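Local coordinates for conserved Archaeal protein (Sulfolobus acidocaldarius, PDB 4OPL), which uses FAD to hydrogenate the double bonds of the geranylgeranyl chains of archaeal membrane-lipid precursors, giving saturated archaeols, at residues 206-211 with 358-363. The protein carries 1 engineered substitution. Sequence-based numbering, arbitrary orientation.
Sequences FFDQET and LSNDDI. Engineered in segment 206-211: Phe207 (natural residue Ile).
Phe207, an engineered residue where nature has isoleucine, meets Ile363 through CB, 4.4 Å from Ile363 CG2; the Phe207 side chain lies about 8 Å from that of His298, a lipid-binding residue. Asp208 has CG anti to its own N (chi1 -153°), which brings OD1 round to accept a weak hydrogen bond from Asn360 ND2 (2.9 Å). The same OD1 takes Glu210 N from above the carboxylate plane, closing an Asx turn just past strand 202-206, which pairs with strands 70-80 and 216-221 in the large mixed sheet. Facing that turn is the start of helix 360-368, where Ser359 is the N-cap and forms a capping box with Asp362, both of its bonds weak. At Gln209 the backbone N drives almost straight (174°) onto a lone pair of Asn360 OD1, 2.8 Å away. The Gln209 side chain, bent at chi2 (-78°), carries NE2 to Leu358 O at 2.9 Å, with that oxygen nearly in the amide plane, while OE1 accepts from Gly214 N. A leucine in place of Asn360 would probably leave Gln209 N without its acceptor and Asp208 OD1 with one donor fewer. Glu210 crosses the Asn360 amide at a slant, CG being its nearest atom to Asn360 ND2 at 3.3 Å.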
loop_
_atom_site.group_PDB
_atom_site.type_symbol
_atom_site.label_atom_id
_atom_site.label_comp_id
_atom_site.label_asym_id
_atom_site.label_seq_id
_atom_site.Cartn_x
_atom_site.Cartn_y
_atom_site.Cartn_z
ATOM N N PHE A 206 4.182 7.051 16.546
ATOM C CA PHE A 206 5.377 7.532 17.228
ATOM C C PHE A 206 6.589 7.603 16.303
ATOM O O PHE A 206 7.008 6.598 15.731
ATOM C CB PHE A 206 5.689 6.638 18.429
ATOM C CG PHE A 206 4.538 6.481 19.385
ATOM C CD1 PHE A 206 4.358 7.374 20.427
ATOM C CD2 PHE A 206 3.640 5.436 19.243
ATOM C CE1 PHE A 206 3.302 7.232 21.308
ATOM C CE2 PHE A 206 2.582 5.288 20.120
ATOM C CZ PHE A 206 2.412 6.187 21.153
ATOM N N PHE A 207 7.145 8.802 16.169
ATOM C CA PHE A 207 8.324 9.037 15.339
ATOM C C PHE A 207 9.594 8.871 16.162
ATOM O O PHE A 207 9.752 9.518 17.196
ATOM C CB PHE A 207 8.288 10.441 14.725
ATOM C CG PHE A 207 7.261 10.617 13.637
ATOM C CD1 PHE A 207 7.637 11.064 12.380
ATOM C CD2 PHE A 207 5.923 10.351 13.871
ATOM C CE1 PHE A 207 6.700 11.237 11.377
ATOM C CE2 PHE A 207 4.982 10.519 12.873
ATOM C CZ PHE A 207 5.371 10.964 11.624
ATOM N N ASP A 208 10.496 8.010 15.700
ATOM C CA ASP A 208 11.776 7.803 16.371
ATOM C C ASP A 208 12.720 7.000 15.483
ATOM O O ASP A 208 12.440 5.851 15.145
ATOM C CB ASP A 208 11.578 7.088 17.712
ATOM C CG ASP A 208 12.677 7.402 18.707
ATOM O OD1 ASP A 208 13.826 7.627 18.275
ATOM O OD2 ASP A 208 12.389 7.428 19.923
ATOM N N GLN A 209 13.841 7.609 15.110
ATOM C CA GLN A 209 14.792 6.973 14.204
ATOM C C GLN A 209 15.739 6.018 14.928
ATOM O O GLN A 209 16.611 5.410 14.306
ATOM C CB GLN A 209 15.598 8.035 13.453
ATOM C CG GLN A 209 14.763 8.942 12.558
ATOM C CD GLN A 209 14.374 8.291 11.242
ATOM O OE1 GLN A 209 13.910 7.150 11.206
ATOM N NE2 GLN A 209 14.562 9.020 10.149
ATOM N N GLU A 210 15.565 5.889 16.240
ATOM C CA GLU A 210 16.375 4.970 17.034
ATOM C C GLU A 210 15.604 3.696 17.358
ATOM O O GLU A 210 16.151 2.595 17.299
ATOM C CB GLU A 210 16.839 5.640 18.328
ATOM C CG GLU A 210 17.742 6.843 18.122
ATOM C CD GLU A 210 18.124 7.512 19.428
ATOM O OE1 GLU A 210 17.749 6.990 20.499
ATOM O OE2 GLU A 210 18.801 8.562 19.384
ATOM N N THR A 211 14.330 3.855 17.702
ATOM C CA THR A 211 13.477 2.724 18.048
ATOM C C THR A 211 12.772 2.167 16.813
ATOM O O THR A 211 12.163 1.096 16.866
ATOM C CB THR A 211 12.428 3.119 19.101
ATOM O OG1 THR A 211 11.453 3.987 18.510
ATOM C CG2 THR A 211 13.093 3.834 20.267
ATOM N N LEU A 358 16.256 12.021 8.225
ATOM C CA LEU A 358 16.214 13.041 9.266
ATOM C C LEU A 358 16.586 12.443 10.614
ATOM O O LEU A 358 16.176 11.331 10.943
ATOM C CB LEU A 358 14.828 13.688 9.348
ATOM C CG LEU A 358 14.447 14.693 8.257
ATOM C CD1 LEU A 358 13.138 15.384 8.605
ATOM C CD2 LEU A 358 15.556 15.711 8.055
ATOM N N SER A 359 17.371 13.182 11.389
ATOM C CA SER A 359 17.723 12.757 12.737
ATOM C C SER A 359 16.579 13.068 13.691
ATOM O O SER A 359 15.649 13.792 13.335
ATOM C CB SER A 359 19.005 13.446 13.204
ATOM O OG SER A 359 18.823 14.850 13.269
ATOM N N ASN A 360 16.645 12.521 14.901
ATOM C CA ASN A 360 15.628 12.801 15.909
ATOM C C ASN A 360 15.647 14.268 16.321
ATOM O O ASN A 360 14.614 14.832 16.679
ATOM C CB ASN A 360 15.821 11.909 17.138
ATOM C CG ASN A 360 15.361 10.482 16.905
ATOM O OD1 ASN A 360 14.559 10.214 16.010
ATOM N ND2 ASN A 360 15.863 9.558 17.717
ATOM N N ASP A 361 16.825 14.882 16.264
ATOM C CA ASP A 361 16.970 16.297 16.591
ATOM C C ASP A 361 16.260 17.169 15.561
ATOM O O ASP A 361 15.708 18.216 15.896
ATOM C CB ASP A 361 18.449 16.685 16.680
ATOM C CG ASP A 361 19.147 16.061 17.872
ATOM O OD1 ASP A 361 18.457 15.720 18.856
ATOM O OD2 ASP A 361 20.388 15.919 17.827
ATOM N N ASP A 362 16.281 16.733 14.305
ATOM C CA ASP A 362 15.614 17.464 13.234
ATOM C C ASP A 362 14.098 17.373 13.368
ATOM O O ASP A 362 13.388 18.354 13.152
ATOM C CB ASP A 362 16.053 16.932 11.867
ATOM C CG ASP A 362 17.524 17.170 11.595
ATOM O OD1 ASP A 362 18.075 18.158 12.124
ATOM O OD2 ASP A 362 18.132 16.371 10.853
ATOM N N ILE A 363 13.612 16.189 13.729
ATOM C CA ILE A 363 12.178 15.957 13.872
ATOM C C ILE A 363 11.632 16.675 15.103
ATOM O O ILE A 363 10.550 17.259 15.063
ATOM C CB ILE A 363 11.855 14.452 13.965
ATOM C CG1 ILE A 363 12.437 13.704 12.763
ATOM C CG2 ILE A 363 10.352 14.227 14.049
ATOM C CD1 ILE A 363 12.193 12.210 12.793
#